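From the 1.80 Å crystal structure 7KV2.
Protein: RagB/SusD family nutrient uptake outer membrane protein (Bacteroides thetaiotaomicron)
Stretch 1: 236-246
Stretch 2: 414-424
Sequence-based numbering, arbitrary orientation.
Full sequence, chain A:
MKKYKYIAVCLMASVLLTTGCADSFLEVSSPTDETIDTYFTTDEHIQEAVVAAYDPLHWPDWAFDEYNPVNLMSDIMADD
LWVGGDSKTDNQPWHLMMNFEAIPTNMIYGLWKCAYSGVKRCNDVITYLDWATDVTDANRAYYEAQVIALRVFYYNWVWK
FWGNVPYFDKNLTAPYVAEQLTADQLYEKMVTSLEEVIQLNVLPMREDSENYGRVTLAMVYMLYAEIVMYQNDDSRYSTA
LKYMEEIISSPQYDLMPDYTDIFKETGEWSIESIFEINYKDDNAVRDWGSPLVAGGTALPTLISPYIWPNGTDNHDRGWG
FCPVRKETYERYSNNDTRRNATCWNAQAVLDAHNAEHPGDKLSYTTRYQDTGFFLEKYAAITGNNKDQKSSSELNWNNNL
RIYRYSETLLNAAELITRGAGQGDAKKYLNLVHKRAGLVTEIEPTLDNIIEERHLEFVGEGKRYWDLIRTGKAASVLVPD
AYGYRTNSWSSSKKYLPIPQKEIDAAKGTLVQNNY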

# COMPACT_ATOMS: atom_id res chain seq x y z
N ARG A 236 -15.06 -10.88 -15.00
CA ARG A 236 -13.90 -11.62 -14.44
C ARG A 236 -14.11 -11.91 -12.96
O ARG A 236 -13.18 -12.47 -12.36
CB ARG A 236 -12.62 -10.85 -14.71
CG ARG A 236 -12.06 -11.09 -16.10
CD ARG A 236 -10.71 -10.44 -16.25
NE ARG A 236 -10.17 -10.78 -17.55
CZ ARG A 236 -10.48 -10.17 -18.69
NH1 ARG A 236 -11.34 -9.16 -18.72
NH2 ARG A 236 -9.91 -10.58 -19.81
N TYR A 237 -15.28 -11.59 -12.40
CA TYR A 237 -15.59 -11.78 -10.96
C TYR A 237 -15.54 -13.26 -10.56
O TYR A 237 -15.00 -13.60 -9.48
CB TYR A 237 -16.95 -11.16 -10.61
CG TYR A 237 -17.00 -9.66 -10.49
CD1 TYR A 237 -15.91 -8.84 -10.74
CD2 TYR A 237 -18.20 -9.05 -10.17
CE1 TYR A 237 -16.00 -7.46 -10.60
CE2 TYR A 237 -18.31 -7.68 -10.04
CZ TYR A 237 -17.21 -6.88 -10.25
OH TYR A 237 -17.35 -5.54 -10.16
N SER A 238 -16.09 -14.17 -11.39
CA SER A 238 -16.13 -15.62 -11.08
C SER A 238 -14.72 -16.19 -11.03
O SER A 238 -14.50 -17.05 -10.16
CB SER A 238 -16.97 -16.40 -12.08
OG SER A 238 -18.34 -16.21 -11.78
N THR A 239 -13.85 -15.77 -11.94
CA THR A 239 -12.41 -16.15 -11.96
C THR A 239 -11.70 -15.60 -10.70
O THR A 239 -11.01 -16.37 -9.99
CB THR A 239 -11.75 -15.69 -13.25
OG1 THR A 239 -12.48 -16.32 -14.30
CG2 THR A 239 -10.28 -16.05 -13.34
N ALA A 240 -11.90 -14.32 -10.41
CA ALA A 240 -11.31 -13.69 -9.21
C ALA A 240 -11.77 -14.45 -7.97
O ALA A 240 -10.90 -14.75 -7.11
CB ALA A 240 -11.67 -12.24 -9.17
N LEU A 241 -13.05 -14.87 -7.91
CA LEU A 241 -13.56 -15.63 -6.76
C LEU A 241 -12.87 -16.99 -6.68
O LEU A 241 -12.43 -17.36 -5.59
CB LEU A 241 -15.09 -15.77 -6.84
CG LEU A 241 -15.70 -16.65 -5.75
CD1 LEU A 241 -15.38 -16.12 -4.34
CD2 LEU A 241 -17.20 -16.73 -5.94
N LYS A 242 -12.82 -17.73 -7.79
CA LYS A 242 -12.10 -19.03 -7.84
C LYS A 242 -10.66 -18.88 -7.29
O LYS A 242 -10.21 -19.73 -6.51
CB LYS A 242 -12.18 -19.53 -9.28
CG LYS A 242 -11.21 -20.62 -9.69
CD LYS A 242 -11.35 -20.92 -11.19
CE LYS A 242 -10.06 -21.31 -11.87
NZ LYS A 242 -9.88 -22.77 -11.81
N TYR A 243 -9.96 -17.81 -7.65
CA TYR A 243 -8.56 -17.54 -7.17
C TYR A 243 -8.54 -17.28 -5.66
O TYR A 243 -7.64 -17.83 -4.96
CB TYR A 243 -7.93 -16.40 -7.97
CG TYR A 243 -7.71 -16.71 -9.42
CD1 TYR A 243 -7.62 -18.02 -9.90
CD2 TYR A 243 -7.53 -15.69 -10.32
CE1 TYR A 243 -7.37 -18.29 -11.24
CE2 TYR A 243 -7.29 -15.94 -11.66
CZ TYR A 243 -7.23 -17.24 -12.12
OH TYR A 243 -6.98 -17.42 -13.45
N MET A 244 -9.48 -16.48 -5.15
CA MET A 244 -9.59 -16.25 -3.70
C MET A 244 -9.83 -17.60 -3.01
O MET A 244 -9.19 -17.91 -1.98
CB MET A 244 -10.72 -15.26 -3.39
CG MET A 244 -10.51 -13.86 -3.98
SD MET A 244 -8.92 -13.06 -3.53
CE MET A 244 -7.88 -13.61 -4.88
N GLU A 245 -10.70 -18.45 -3.58
CA GLU A 245 -11.02 -19.76 -2.98
C GLU A 245 -9.77 -20.65 -2.95
O GLU A 245 -9.65 -21.44 -2.02
CB GLU A 245 -12.20 -20.40 -3.73
CG GLU A 245 -13.53 -19.70 -3.50
CD GLU A 245 -14.17 -19.88 -2.15
OE1 GLU A 245 -13.49 -20.33 -1.21
OE2 GLU A 245 -15.38 -19.56 -2.03
N GLU A 246 -8.88 -20.55 -3.94
CA GLU A 246 -7.63 -21.36 -3.98
C GLU A 246 -6.72 -20.97 -2.81
O GLU A 246 -6.18 -21.86 -2.16
CB GLU A 246 -6.92 -21.17 -5.31
CG GLU A 246 -7.56 -21.95 -6.43
CD GLU A 246 -6.81 -21.88 -7.74
OE1 GLU A 246 -5.59 -21.67 -7.69
OE2 GLU A 246 -7.46 -22.01 -8.80
N GLU A 414 -17.29 -10.50 -0.76
CA GLU A 414 -17.89 -9.46 -1.63
C GLU A 414 -18.26 -10.08 -2.98
O GLU A 414 -19.35 -9.80 -3.48
CB GLU A 414 -16.94 -8.29 -1.85
CG GLU A 414 -17.55 -7.20 -2.67
CD GLU A 414 -16.71 -5.95 -2.83
OE1 GLU A 414 -15.77 -5.76 -2.00
OE2 GLU A 414 -17.04 -5.14 -3.74
N LEU A 415 -17.34 -10.85 -3.57
CA LEU A 415 -17.55 -11.45 -4.92
C LEU A 415 -18.75 -12.42 -4.86
O LEU A 415 -19.59 -12.37 -5.79
CB LEU A 415 -16.26 -12.13 -5.40
CG LEU A 415 -15.14 -11.17 -5.77
CD1 LEU A 415 -13.82 -11.88 -6.03
CD2 LEU A 415 -15.54 -10.32 -6.95
N ILE A 416 -18.85 -13.23 -3.81
CA ILE A 416 -20.01 -14.15 -3.60
C ILE A 416 -21.28 -13.29 -3.53
O ILE A 416 -22.25 -13.55 -4.29
CB ILE A 416 -19.84 -15.07 -2.38
CG1 ILE A 416 -18.65 -16.02 -2.53
CG2 ILE A 416 -21.14 -15.83 -2.07
CD1 ILE A 416 -18.16 -16.59 -1.23
N THR A 417 -21.26 -12.24 -2.71
CA THR A 417 -22.45 -11.39 -2.51
C THR A 417 -22.82 -10.71 -3.83
O THR A 417 -24.02 -10.43 -3.99
CB THR A 417 -22.24 -10.40 -1.37
OG1 THR A 417 -22.21 -11.24 -0.21
CG2 THR A 417 -23.35 -9.38 -1.29
N ARG A 418 -21.87 -10.43 -4.71
CA ARG A 418 -22.13 -9.74 -6.00
C ARG A 418 -22.59 -10.76 -7.06
O ARG A 418 -22.74 -10.35 -8.21
CB ARG A 418 -20.91 -9.00 -6.54
CG ARG A 418 -20.51 -7.76 -5.75
CD ARG A 418 -19.44 -6.94 -6.44
NE ARG A 418 -19.09 -5.79 -5.63
CZ ARG A 418 -19.79 -4.67 -5.50
NH1 ARG A 418 -20.94 -4.50 -6.15
NH2 ARG A 418 -19.35 -3.73 -4.70
N GLY A 419 -22.80 -12.02 -6.68
CA GLY A 419 -23.33 -13.06 -7.58
C GLY A 419 -22.26 -13.70 -8.44
O GLY A 419 -22.60 -14.25 -9.47
N ALA A 420 -20.99 -13.70 -8.01
CA ALA A 420 -19.87 -14.29 -8.80
C ALA A 420 -19.89 -15.81 -8.68
O ALA A 420 -19.25 -16.46 -9.52
CB ALA A 420 -18.53 -13.74 -8.38
N GLY A 421 -20.59 -16.36 -7.69
CA GLY A 421 -20.47 -17.77 -7.32
C GLY A 421 -21.11 -18.05 -5.99
O GLY A 421 -21.44 -17.11 -5.25
N GLN A 422 -21.34 -19.32 -5.70
CA GLN A 422 -21.84 -19.69 -4.36
C GLN A 422 -20.62 -19.92 -3.46
O GLN A 422 -19.57 -20.29 -3.97
CB GLN A 422 -22.77 -20.90 -4.42
CG GLN A 422 -23.66 -20.99 -3.18
CD GLN A 422 -24.39 -19.69 -2.88
OE1 GLN A 422 -23.93 -18.84 -2.10
NE2 GLN A 422 -25.54 -19.53 -3.52
N GLY A 423 -20.79 -19.74 -2.15
CA GLY A 423 -19.71 -19.89 -1.17
C GLY A 423 -20.16 -19.27 0.13
O GLY A 423 -21.21 -18.61 0.09
N ASP A 424 -19.45 -19.53 1.24
CA ASP A 424 -19.93 -19.04 2.54
C ASP A 424 -19.39 -17.62 2.78
O ASP A 424 -18.44 -17.45 3.59
CB ASP A 424 -19.63 -20.04 3.66
CG ASP A 424 -20.56 -19.86 4.86
OD1 ASP A 424 -21.19 -18.78 5.00
OD2 ASP A 424 -20.65 -20.82 5.65
O HOH W 1 -16.96 -19.58 -4.05

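Leu415 is the knob of this contact. Its side chain points toward the facing helix and sits in a hole formed by Tyr237, Ala240, Leu241 and Met244. Leu415 CD1 lies 3.8 Å from Ala240 CB and 4.4 Å from Met244 CG, while Leu415 CD2 lies over one face of the Tyr237 ring, 3.9 Å from its CG. A branched aliphatic side chain suits such a pocket, since its two methyls can fill different parts of it, and beside the small Ala240 the knob comes close to the helix backbone: Leu415 CD1 is 3.6 Å from Leu241 N.

Leu241 returns the packing from the other side of the contact. Its CD1 meets Ile416 CG1 at 3.7 Å, and its CD2 lies 3.7 Å from Gly421 CA and 4.1 Å from Ala420 CB. Glycine fits here because a CB on Gly421 would point toward Leu241 and fall 2.7 Å from its CD2, a clash.

Tyr237 combines apolar packing with a polar end. Its CB lies 3.8 Å from Ala420 CB, and its CE2 touches the aliphatic CD of Arg418 at 3.8 Å, while its hydroxyl is hydrogen-bonded elsewhere in the structure. The charge of Arg418 is met within its own stretch, where NE and NH2 each donate to Glu414 OE2 at 2.9 Å in a salt bridge.

Ala420 has a methyl small enough for the backbones to approach closely, its CA standing 4.6 Å from Ser238 CA. At this spot Ser238 OG donates to Ala420 O at 2.4 Å, a very short hydrogen bond and the only direct one between the stretches. Farther along, a water donates to both Glu245 OE2 (2.6 Å from the water O) and Gln422 O (2.7 Å from the water O), bridging carboxylate and backbone carbonyl.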